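Local atomic coordinates of Ketoacyl_synth_N domain-containing protein (Photorhabdus luminescens subsp. laumondii, PDB entry 6SMO), a protein that belongs to the beta-ketoacyl synthase family and probably takes part in acyl-chain elongation together with a PKS_KS domain-containing partner chain. Residues N272-Y283 with N348-N359; C242-A252 with Q360-S369. One frame throughout, in Å; residues are numbered along the deposited sequence.

Contact 1: residues N272-Y283 with N348-N359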
loop_
_atom_site.group_PDB
_atom_site.type_symbol
_atom_site.label_atom_id
_atom_site.label_comp_id
_atom_site.label_asym_id
_atom_site.label_seq_id
_atom_site.Cartn_x
_atom_site.Cartn_y
_atom_site.Cartn_z
ATOM N N ASN C 272 -4.381 6.780 -35.802
ATOM C CA ASN C 272 -4.268 8.263 -35.877
ATOM C C ASN C 272 -2.842 8.628 -36.310
ATOM O O ASN C 272 -1.888 8.117 -35.687
ATOM C CB ASN C 272 -4.641 8.934 -34.552
ATOM C CG ASN C 272 -4.740 10.444 -34.646
ATOM O OD1 ASN C 272 -4.797 11.007 -35.738
ATOM N ND2 ASN C 272 -4.764 11.110 -33.505
ATOM N N GLU C 273 -2.716 9.481 -37.333
ATOM C CA GLU C 273 -1.423 9.907 -37.936
ATOM C C GLU C 273 -0.920 11.195 -37.268
ATOM O O GLU C 273 0.304 11.430 -37.309
ATOM C CB GLU C 273 -1.581 10.101 -39.447
ATOM C CG GLU C 273 -1.860 8.807 -40.195
ATOM C CD GLU C 273 -1.902 8.936 -41.708
ATOM O OE1 GLU C 273 -2.756 8.274 -42.332
ATOM O OE2 GLU C 273 -1.076 9.689 -42.262
ATOM N N ASN C 274 -1.820 11.991 -36.678
ATOM C CA ASN C 274 -1.498 13.275 -35.995
ATOM C C ASN C 274 -1.264 13.010 -34.501
ATOM O O ASN C 274 -1.903 13.689 -33.673
ATOM C CB ASN C 274 -2.602 14.318 -36.207
ATOM C CG ASN C 274 -2.879 14.604 -37.667
ATOM O OD1 ASN C 274 -1.964 14.640 -38.487
ATOM N ND2 ASN C 274 -4.141 14.821 -38.002
ATOM N N ALA C 275 -0.369 12.071 -34.176
ATOM C CA ALA C 275 -0.083 11.607 -32.797
ATOM C C ALA C 275 1.418 11.707 -32.503
ATOM O O ALA C 275 2.222 11.522 -33.440
ATOM C CB ALA C 275 -0.583 10.195 -32.620
ATOM N N VAL C 276 1.766 11.987 -31.243
ATOM C CA VAL C 276 3.164 12.059 -30.722
ATOM C C VAL C 276 3.346 10.941 -29.689
ATOM O O VAL C 276 2.538 10.879 -28.741
ATOM C CB VAL C 276 3.466 13.447 -30.120
ATOM C CG1 VAL C 276 4.695 13.436 -29.223
ATOM C CG2 VAL C 276 3.608 14.505 -31.203
ATOM N N PHE C 277 4.366 10.098 -29.872
ATOM C CA PHE C 277 4.693 8.954 -28.980
ATOM C C PHE C 277 5.841 9.345 -28.044
ATOM O O PHE C 277 6.984 9.494 -28.521
ATOM C CB PHE C 277 5.051 7.711 -29.799
ATOM C CG PHE C 277 5.286 6.474 -28.970
ATOM C CD1 PHE C 277 4.222 5.787 -28.408
ATOM C CD2 PHE C 277 6.571 6.004 -28.741
ATOM C CE1 PHE C 277 4.436 4.652 -27.638
ATOM C CE2 PHE C 277 6.783 4.868 -27.972
ATOM C CZ PHE C 277 5.715 4.196 -27.423
ATOM N N ILE C 278 5.537 9.515 -26.752
ATOM C CA ILE C 278 6.544 9.708 -25.665
ATOM C C ILE C 278 6.990 8.320 -25.191
ATOM O O ILE C 278 6.117 7.521 -24.803
ATOM C CB ILE C 278 5.975 10.572 -24.520
ATOM C CG1 ILE C 278 5.657 11.992 -24.999
ATOM C CG2 ILE C 278 6.922 10.580 -23.327
ATOM C CD1 ILE C 278 4.835 12.811 -24.028
ATOM N N MET C 279 8.299 8.057 -25.223
ATOM C CA MET C 279 8.893 6.715 -24.969
ATOM C C MET C 279 9.471 6.661 -23.549
ATOM O O MET C 279 9.621 7.732 -22.925
ATOM C CB MET C 279 9.980 6.380 -26.000
ATOM C CG MET C 279 11.121 7.382 -26.082
ATOM S SD MET C 279 12.172 7.103 -27.534
ATOM C CE MET C 279 13.231 5.787 -26.935
ATOM N N ASP C 280 9.748 5.444 -23.063
ATOM C CA ASP C 280 10.325 5.158 -21.720
ATOM C C ASP C 280 11.699 5.833 -21.616
ATOM O O ASP C 280 11.902 6.608 -20.661
ATOM C CB ASP C 280 10.407 3.648 -21.475
ATOM C CG ASP C 280 10.923 3.258 -20.100
ATOM O OD1 ASP C 280 10.478 3.870 -19.111
ATOM O OD2 ASP C 280 11.766 2.342 -20.029
ATOM N N GLY C 281 12.595 5.540 -22.563
ATOM C CA GLY C 281 13.898 6.214 -22.725
ATOM C C GLY C 281 14.947 5.736 -21.734
ATOM O O GLY C 281 15.958 6.449 -21.573
ATOM N N ILE C 282 14.730 4.580 -21.097
ATOM C CA ILE C 282 15.684 3.954 -20.131
ATOM C C ILE C 282 16.649 3.051 -20.908
ATOM O O ILE C 282 17.873 3.199 -20.719
ATOM C CB ILE C 282 14.937 3.173 -19.029
ATOM C CG1 ILE C 282 13.973 4.063 -18.238
ATOM C CG2 ILE C 282 15.916 2.452 -18.112
ATOM C CD1 ILE C 282 14.643 5.146 -17.416
ATOM N N TYR C 283 16.110 2.157 -21.743
ATOM C CA TYR C 283 16.848 1.052 -22.414
ATOM C C TYR C 283 17.093 1.394 -23.889
ATOM O O TYR C 283 16.299 2.149 -24.486
ATOM C CB TYR C 283 16.085 -0.264 -22.240
ATOM C CG TYR C 283 15.828 -0.631 -20.800
ATOM C CD1 TYR C 283 16.788 -1.290 -20.047
ATOM C CD2 TYR C 283 14.636 -0.298 -20.177
ATOM C CE1 TYR C 283 16.565 -1.620 -18.720
ATOM C CE2 TYR C 283 14.395 -0.621 -18.852
ATOM C CZ TYR C 283 15.364 -1.286 -18.119
ATOM O OH TYR C 283 15.134 -1.607 -16.813
ATOM N N ASN C 348 0.909 20.595 -34.447
ATOM C CA ASN C 348 -0.527 20.459 -34.077
ATOM C C ASN C 348 -0.854 18.973 -33.877
ATOM O O ASN C 348 -1.106 18.277 -34.883
ATOM C CB ASN C 348 -1.454 21.122 -35.104
ATOM C CG ASN C 348 -1.121 20.783 -36.543
ATOM O OD1 ASN C 348 0.042 20.793 -36.937
ATOM N ND2 ASN C 348 -2.138 20.492 -37.338
ATOM N N THR C 349 -0.841 18.517 -32.621
ATOM C CA THR C 349 -1.152 17.124 -32.198
ATOM C C THR C 349 -2.492 17.119 -31.452
ATOM O O THR C 349 -2.746 18.085 -30.703
ATOM C CB THR C 349 -0.026 16.545 -31.332
ATOM O OG1 THR C 349 1.221 17.091 -31.762
ATOM C CG2 THR C 349 0.041 15.035 -31.394
ATOM N N ASN C 350 -3.309 16.080 -31.658
ATOM C CA ASN C 350 -4.651 15.923 -31.027
ATOM C C ASN C 350 -4.679 14.686 -30.115
ATOM O O ASN C 350 -5.737 14.445 -29.500
ATOM C CB ASN C 350 -5.767 15.872 -32.077
ATOM C CG ASN C 350 -5.673 14.687 -33.016
ATOM O OD1 ASN C 350 -4.690 13.949 -33.008
ATOM N ND2 ASN C 350 -6.694 14.496 -33.835
ATOM N N GLN C 351 -3.575 13.932 -30.034
ATOM C CA GLN C 351 -3.434 12.741 -29.151
ATOM C C GLN C 351 -1.954 12.522 -28.816
ATOM O O GLN C 351 -1.140 12.468 -29.756
ATOM C CB GLN C 351 -4.017 11.497 -29.823
ATOM C CG GLN C 351 -4.139 10.299 -28.890
ATOM C CD GLN C 351 -4.776 9.104 -29.553
ATOM O OE1 GLN C 351 -4.573 8.840 -30.737
ATOM N NE2 GLN C 351 -5.555 8.359 -28.785
ATOM N N ILE C 352 -1.629 12.398 -27.524
ATOM C CA ILE C 352 -0.272 12.022 -27.023
ATOM C C ILE C 352 -0.394 10.700 -26.256
ATOM O O ILE C 352 -1.212 10.633 -25.317
ATOM C CB ILE C 352 0.341 13.141 -26.155
ATOM C CG1 ILE C 352 0.490 14.446 -26.942
ATOM C CG2 ILE C 352 1.668 12.691 -25.558
ATOM C CD1 ILE C 352 0.858 15.643 -26.095
ATOM N N ILE C 353 0.391 9.695 -26.657
ATOM C CA ILE C 353 0.444 8.342 -26.026
ATOM C C ILE C 353 1.823 8.170 -25.381
ATOM O O ILE C 353 2.833 8.286 -26.102
ATOM C CB ILE C 353 0.135 7.243 -27.064
ATOM C CG1 ILE C 353 -1.308 7.351 -27.567
ATOM C CG2 ILE C 353 0.427 5.857 -26.506
ATOM C CD1 ILE C 353 -1.528 6.747 -28.930
ATOM N N ILE C 354 1.849 7.909 -24.071
ATOM C CA ILE C 354 3.086 7.755 -23.249
ATOM C C ILE C 354 3.253 6.272 -22.901
ATOM O O ILE C 354 2.249 5.648 -22.511
ATOM C CB ILE C 354 3.010 8.633 -21.984
ATOM C CG1 ILE C 354 2.670 10.087 -22.325
ATOM C CG2 ILE C 354 4.295 8.534 -21.175
ATOM C CD1 ILE C 354 1.784 10.758 -21.308
ATOM N N GLN C 355 4.473 5.745 -23.039
ATOM C CA GLN C 355 4.821 4.336 -22.712
ATOM C C GLN C 355 5.910 4.318 -21.635
ATOM O O GLN C 355 6.821 5.169 -21.692
ATOM C CB GLN C 355 5.294 3.586 -23.958
ATOM C CG GLN C 355 5.333 2.074 -23.773
ATOM C CD GLN C 355 5.837 1.348 -24.995
ATOM O OE1 GLN C 355 5.154 0.496 -25.560
ATOM N NE2 GLN C 355 7.046 1.683 -25.417
ATOM N N ARG C 356 5.796 3.381 -20.689
ATOM C CA ARG C 356 6.835 3.053 -19.677
ATOM C C ARG C 356 6.861 1.535 -19.474
ATOM O O ARG C 356 5.821 0.890 -19.704
ATOM C CB ARG C 356 6.553 3.766 -18.350
ATOM C CG ARG C 356 7.179 5.149 -18.235
ATOM C CD ARG C 356 7.953 5.302 -16.941
ATOM N NE ARG C 356 9.147 4.465 -16.928
ATOM C CZ ARG C 356 9.905 4.221 -15.860
ATOM N NH1 ARG C 356 10.970 3.444 -15.974
ATOM N NH2 ARG C 356 9.601 4.742 -14.683
ATOM N N PHE C 357 8.008 0.991 -19.067
ATOM C CA PHE C 357 8.157 -0.439 -18.688
ATOM C C PHE C 357 9.295 -0.603 -17.676
ATOM O O PHE C 357 10.191 0.262 -17.607
ATOM C CB PHE C 357 8.333 -1.326 -19.925
ATOM C CG PHE C 357 9.208 -0.791 -21.029
ATOM C CD1 PHE C 357 10.588 -0.911 -20.962
ATOM C CD2 PHE C 357 8.650 -0.226 -22.166
ATOM C CE1 PHE C 357 11.390 -0.445 -21.993
ATOM C CE2 PHE C 357 9.454 0.240 -23.194
ATOM C CZ PHE C 357 10.822 0.129 -23.106
ATOM N N SER C 358 9.235 -1.697 -16.912
ATOM C CA SER C 358 10.106 -1.995 -15.745
ATOM C C SER C 358 11.271 -2.897 -16.166
ATOM O O SER C 358 11.298 -3.330 -17.336
ATOM C CB SER C 358 9.308 -2.630 -14.639
ATOM O OG SER C 358 8.935 -3.956 -14.986
ATOM N N ASN C 359 12.183 -3.168 -15.229
ATOM C CA ASN C 359 13.356 -4.064 -15.409
ATOM C C ASN C 359 12.876 -5.518 -15.500
ATOM O O ASN C 359 13.422 -6.266 -16.334
ATOM C CB ASN C 359 14.369 -3.887 -14.275
ATOM C CG ASN C 359 15.698 -4.552 -14.560
ATOM O OD1 ASN C 359 16.499 -4.040 -15.338
ATOM N ND2 ASN C 359 15.947 -5.686 -13.924
#
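I278 lies against I352 and I354 in a parallel strand pair, 275-278 with 351-356, of the mixed sheet of the thiolase-type fold. Its CD1 reaches I352 CG2 at 3.5 Å and I354 CG1 at 3.9 Å. CG1 anti to the carbonyl carbon (chi1 -64°) lays I278 alongside I354. Helix 319-329 covers this face, helix 286-296 the F277 face. There the rim of the F277 ring meets Q355, with CZ 3.5 Å from Q355 CB. Four backbone bonds, from V276 N to Q351 O through Q355 N to I278 O, lace the strands.

Further along, D280 OD1 accepts from R356 NE at 2.6 Å in a salt bridge, the two groups nearly coplanar. D280 CB sits over the F357 ring, 4.0 Å from its centroid. Beyond it, Y283 OH donates to N359 OD1 at 3.2 Å.

The other end is looser and partly open to solvent. N272 ND2 gives N350 OD1 a fairly straight bond (2.9 Å, 162°). The backbone bond from N350 N to N274 O is weak. Apolar packing and backbone bonds thus hold the strands together. The buried D280 and R356 charges probably balance and stabilise each other, while the asparagine end is left to weaker polar bonds.

Contact 2: residues C242-A252 with Q360-S369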
loop_
_atom_site.group_PDB
_atom_site.type_symbol
_atom_site.label_atom_id
_atom_site.label_comp_id
_atom_site.label_asym_id
_atom_site.label_seq_id
_atom_site.Cartn_x
_atom_site.Cartn_y
_atom_site.Cartn_z
ATOM N N CYS C 242 -7.349 17.908 -21.235
ATOM C CA CYS C 242 -7.415 16.779 -22.200
ATOM C C CYS C 242 -8.320 15.669 -21.652
ATOM O O CYS C 242 -8.762 15.783 -20.490
ATOM C CB CYS C 242 -6.022 16.229 -22.486
ATOM S SG CYS C 242 -5.203 15.543 -21.023
ATOM N N GLU C 243 -8.580 14.644 -22.470
ATOM C CA GLU C 243 -9.391 13.449 -22.119
ATOM C C GLU C 243 -8.476 12.218 -22.087
ATOM O O GLU C 243 -7.715 12.032 -23.055
ATOM C CB GLU C 243 -10.518 13.259 -23.137
ATOM C CG GLU C 243 -11.528 12.196 -22.741
ATOM C CD GLU C 243 -12.661 11.976 -23.729
ATOM O OE1 GLU C 243 -12.570 12.489 -24.863
ATOM O OE2 GLU C 243 -13.636 11.292 -23.360
ATOM N N LEU C 244 -8.548 11.419 -21.016
ATOM C CA LEU C 244 -7.862 10.101 -20.918
ATOM C C LEU C 244 -8.704 9.066 -21.672
ATOM O O LEU C 244 -9.790 8.708 -21.174
ATOM C CB LEU C 244 -7.672 9.716 -19.446
ATOM C CG LEU C 244 -6.648 8.609 -19.187
ATOM C CD1 LEU C 244 -5.973 8.797 -17.837
ATOM C CD2 LEU C 244 -7.285 7.229 -19.273
ATOM N N THR C 245 -8.214 8.619 -22.832
ATOM C CA THR C 245 -8.967 7.803 -23.824
ATOM C C THR C 245 -8.687 6.307 -23.628
ATOM O O THR C 245 -9.612 5.511 -23.881
ATOM C CB THR C 245 -8.643 8.257 -25.253
ATOM O OG1 THR C 245 -7.246 8.543 -25.326
ATOM C CG2 THR C 245 -9.434 9.479 -25.668
ATOM N N GLY C 246 -7.473 5.939 -23.200
ATOM C CA GLY C 246 -7.046 4.529 -23.089
ATOM C C GLY C 246 -5.969 4.317 -22.038
ATOM O O GLY C 246 -5.205 5.265 -21.764
ATOM N N PHE C 247 -5.918 3.106 -21.473
ATOM C CA PHE C 247 -4.899 2.641 -20.496
ATOM C C PHE C 247 -4.498 1.199 -20.829
ATOM O O PHE C 247 -5.391 0.370 -21.101
ATOM C CB PHE C 247 -5.429 2.753 -19.065
ATOM C CG PHE C 247 -4.538 2.135 -18.017
ATOM C CD1 PHE C 247 -3.204 2.500 -17.918
ATOM C CD2 PHE C 247 -5.031 1.192 -17.127
ATOM C CE1 PHE C 247 -2.381 1.932 -16.955
ATOM C CE2 PHE C 247 -4.208 0.627 -16.164
ATOM C CZ PHE C 247 -2.885 1.000 -16.079
ATOM N N VAL C 248 -3.191 0.921 -20.799
ATOM C CA VAL C 248 -2.579 -0.406 -21.107
ATOM C C VAL C 248 -1.712 -0.823 -19.914
ATOM O O VAL C 248 -0.914 0.013 -19.448
ATOM C CB VAL C 248 -1.768 -0.341 -22.416
ATOM C CG1 VAL C 248 -0.828 -1.524 -22.585
ATOM C CG2 VAL C 248 -2.678 -0.209 -23.628
ATOM N N ASP C 249 -1.876 -2.064 -19.441
ATOM C CA ASP C 249 -1.128 -2.636 -18.287
ATOM C C ASP C 249 -0.938 -4.140 -18.517
ATOM O O ASP C 249 -1.864 -4.909 -18.193
ATOM C CB ASP C 249 -1.848 -2.344 -16.967
ATOM C CG ASP C 249 -1.044 -2.686 -15.722
ATOM O OD1 ASP C 249 0.183 -2.882 -15.846
ATOM O OD2 ASP C 249 -1.651 -2.749 -14.635
ATOM N N TYR C 250 0.218 -4.528 -19.065
ATOM C CA TYR C 250 0.585 -5.934 -19.386
ATOM C C TYR C 250 2.001 -6.225 -18.879
ATOM O O TYR C 250 2.679 -5.301 -18.385
ATOM C CB TYR C 250 0.457 -6.188 -20.890
ATOM C CG TYR C 250 -0.962 -6.201 -21.397
ATOM C CD1 TYR C 250 -1.720 -7.361 -21.391
ATOM C CD2 TYR C 250 -1.556 -5.045 -21.876
ATOM C CE1 TYR C 250 -3.027 -7.375 -21.852
ATOM C CE2 TYR C 250 -2.862 -5.039 -22.340
ATOM C CZ TYR C 250 -3.600 -6.208 -22.329
ATOM O OH TYR C 250 -4.886 -6.210 -22.785
ATOM N N PHE C 251 2.417 -7.490 -18.994
ATOM C CA PHE C 251 3.738 -8.015 -18.561
ATOM C C PHE C 251 4.324 -8.894 -19.670
ATOM O O PHE C 251 3.550 -9.452 -20.473
ATOM C CB PHE C 251 3.595 -8.792 -17.249
ATOM C CG PHE C 251 4.894 -9.043 -16.528
ATOM C CD1 PHE C 251 5.461 -8.062 -15.729
ATOM C CD2 PHE C 251 5.552 -10.258 -16.648
ATOM C CE1 PHE C 251 6.657 -8.292 -15.065
ATOM C CE2 PHE C 251 6.748 -10.485 -15.985
ATOM C CZ PHE C 251 7.299 -9.502 -15.195
ATOM N N ALA C 252 5.656 -9.001 -19.706
ATOM C CA ALA C 252 6.433 -9.812 -20.673
ATOM C C ALA C 252 7.471 -10.639 -19.918
ATOM O O ALA C 252 8.520 -10.119 -19.543
ATOM C CB ALA C 252 7.080 -8.906 -21.692
ATOM N N GLN C 360 11.893 -5.895 -14.673
ATOM C CA GLN C 360 11.367 -7.285 -14.558
ATOM C C GLN C 360 10.552 -7.648 -15.806
ATOM O O GLN C 360 10.460 -8.856 -16.110
ATOM C CB GLN C 360 10.538 -7.439 -13.282
ATOM C CG GLN C 360 11.371 -7.394 -12.007
ATOM C CD GLN C 360 12.248 -8.611 -11.850
ATOM O OE1 GLN C 360 13.474 -8.525 -11.890
ATOM N NE2 GLN C 360 11.623 -9.764 -11.679
ATOM N N GLY C 361 9.972 -6.651 -16.487
ATOM C CA GLY C 361 9.387 -6.803 -17.836
ATOM C C GLY C 361 7.917 -6.419 -17.913
ATOM O O GLY C 361 7.169 -7.138 -18.602
ATOM N N HIS C 362 7.514 -5.320 -17.266
ATOM C CA HIS C 362 6.154 -4.725 -17.391
ATOM C C HIS C 362 6.018 -4.056 -18.763
ATOM O O HIS C 362 7.053 -3.837 -19.414
ATOM C CB HIS C 362 5.873 -3.720 -16.263
ATOM C CG HIS C 362 5.472 -4.349 -14.972
ATOM N ND1 HIS C 362 6.397 -4.802 -14.052
ATOM C CD2 HIS C 362 4.255 -4.594 -14.440
ATOM C CE1 HIS C 362 5.767 -5.307 -13.011
ATOM N NE2 HIS C 362 4.452 -5.191 -13.225
ATOM N N VAL C 363 4.783 -3.775 -19.187
ATOM C CA VAL C 363 4.458 -2.912 -20.364
ATOM C C VAL C 363 3.214 -2.091 -20.008
ATOM O O VAL C 363 2.105 -2.662 -20.022
ATOM C CB VAL C 363 4.243 -3.727 -21.656
ATOM C CG1 VAL C 363 3.768 -2.849 -22.805
ATOM C CG2 VAL C 363 5.492 -4.495 -22.063
ATOM N N CYS C 364 3.404 -0.806 -19.693
ATOM C CA CYS C 364 2.334 0.149 -19.304
ATOM C C CYS C 364 2.330 1.338 -20.271
ATOM O O CYS C 364 3.424 1.777 -20.674
ATOM C CB CYS C 364 2.531 0.626 -17.871
ATOM S SG CYS C 364 2.466 -0.717 -16.656
ATOM N N ALA C 365 1.143 1.829 -20.632
ATOM C CA ALA C 365 0.957 2.984 -21.541
ATOM C C ALA C 365 -0.373 3.688 -21.245
ATOM O O ALA C 365 -1.359 2.992 -20.926
ATOM C CB ALA C 365 1.030 2.528 -22.978
ATOM N N LEU C 366 -0.378 5.021 -21.353
ATOM C CA LEU C 366 -1.567 5.898 -21.182
ATOM C C LEU C 366 -1.800 6.684 -22.476
ATOM O O LEU C 366 -0.803 7.038 -23.140
ATOM C CB LEU C 366 -1.327 6.842 -19.999
ATOM C CG LEU C 366 -1.462 6.211 -18.614
ATOM C CD1 LEU C 366 -0.769 7.061 -17.560
ATOM C CD2 LEU C 366 -2.925 6.001 -18.252
ATOM N N SER C 367 -3.069 6.942 -22.810
ATOM C CA SER C 367 -3.510 7.695 -24.013
ATOM C C SER C 367 -4.290 8.944 -23.584
ATOM O O SER C 367 -5.305 8.790 -22.879
ATOM C CB SER C 367 -4.334 6.819 -24.922
ATOM O OG SER C 367 -4.810 7.554 -26.041
ATOM N N PHE C 368 -3.820 10.126 -23.998
ATOM C CA PHE C 368 -4.461 11.445 -23.747
ATOM C C PHE C 368 -4.818 12.091 -25.091
ATOM O O PHE C 368 -3.959 12.098 -25.993
ATOM C CB PHE C 368 -3.539 12.341 -22.917
ATOM C CG PHE C 368 -3.251 11.819 -21.533
ATOM C CD1 PHE C 368 -4.101 12.107 -20.475
ATOM C CD2 PHE C 368 -2.138 11.031 -21.289
ATOM C CE1 PHE C 368 -3.839 11.622 -19.203
ATOM C CE2 PHE C 368 -1.877 10.546 -20.015
ATOM C CZ PHE C 368 -2.729 10.842 -18.976
ATOM N N SER C 369 -6.045 12.610 -25.211
ATOM C CA SER C 369 -6.615 13.205 -26.450
ATOM C C SER C 369 -7.099 14.634 -26.178
ATOM O O SER C 369 -7.586 14.891 -25.060
ATOM C CB SER C 369 -7.721 12.343 -26.996
ATOM O OG SER C 369 -7.235 11.049 -27.320
#
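A classic beta bulge marks the antiparallel pairing of strands 242-251 and 362-369, with T245 and G246 both facing S367. T245 N donates to S367 O at 2.9 Å, and S367 N donates to G246 O at 2.9 Å. T245 OG1 also hydrogen-bonds S367 OG at 2.7 Å and S369 OG at 3.2 Å. Its place between backbone N and carbonyl carbon (chi1 40°) turns it toward both serines.

Regular pairing continues through V248 with A365 and Y250 with V363. On one face, L244 CD1 lies 3.8 Å from F368 CE1, and F247 CD1 lies 3.5 Å from L366 CD2. Helix 319-329 packs on L366 and F368.

Near the turn, F251 and H362 form an edge-to-face pair, with centroids 4.9 Å apart and planes at 89°. F251 CD1 points at the centre of the imidazole. Bonds at both ring nitrogens probably fix its rotation: H362 ND1 bonds S358 OG, and NE2 bonds V184 O of the PKS_KS domain-containing chain. D249 OD2 bonds Y168 OH of its own chain and S183 OG of the PKS_KS domain-containing chain. This is a bulged antiparallel strand pair inside the mixed sheet of a thiolase-type fold, with one end at the subunit interface.

In the fold
From the N terminus, strand 5-13 comes first and later pairs with strand 242-251. After strand 242-251 the chain passes through two short helices to strand 275-278, the first side of contact 1. It then runs through helix 286-296, strand 302-304 and helix 319-329 to strand 351-356, which closes contact 1. A hairpin leads directly into strand 362-369, which closes contact 2 around the smaller loop of contact 1. The contacts therefore nest and do not cross. Strands 351-356 and 362-369 are antiparallel neighbours, joined by I352 N to F368 O and R356 N to C364 O. The sheet order is 302-304, 275-278, 351-356, 362-369, 242-251, then 5-13.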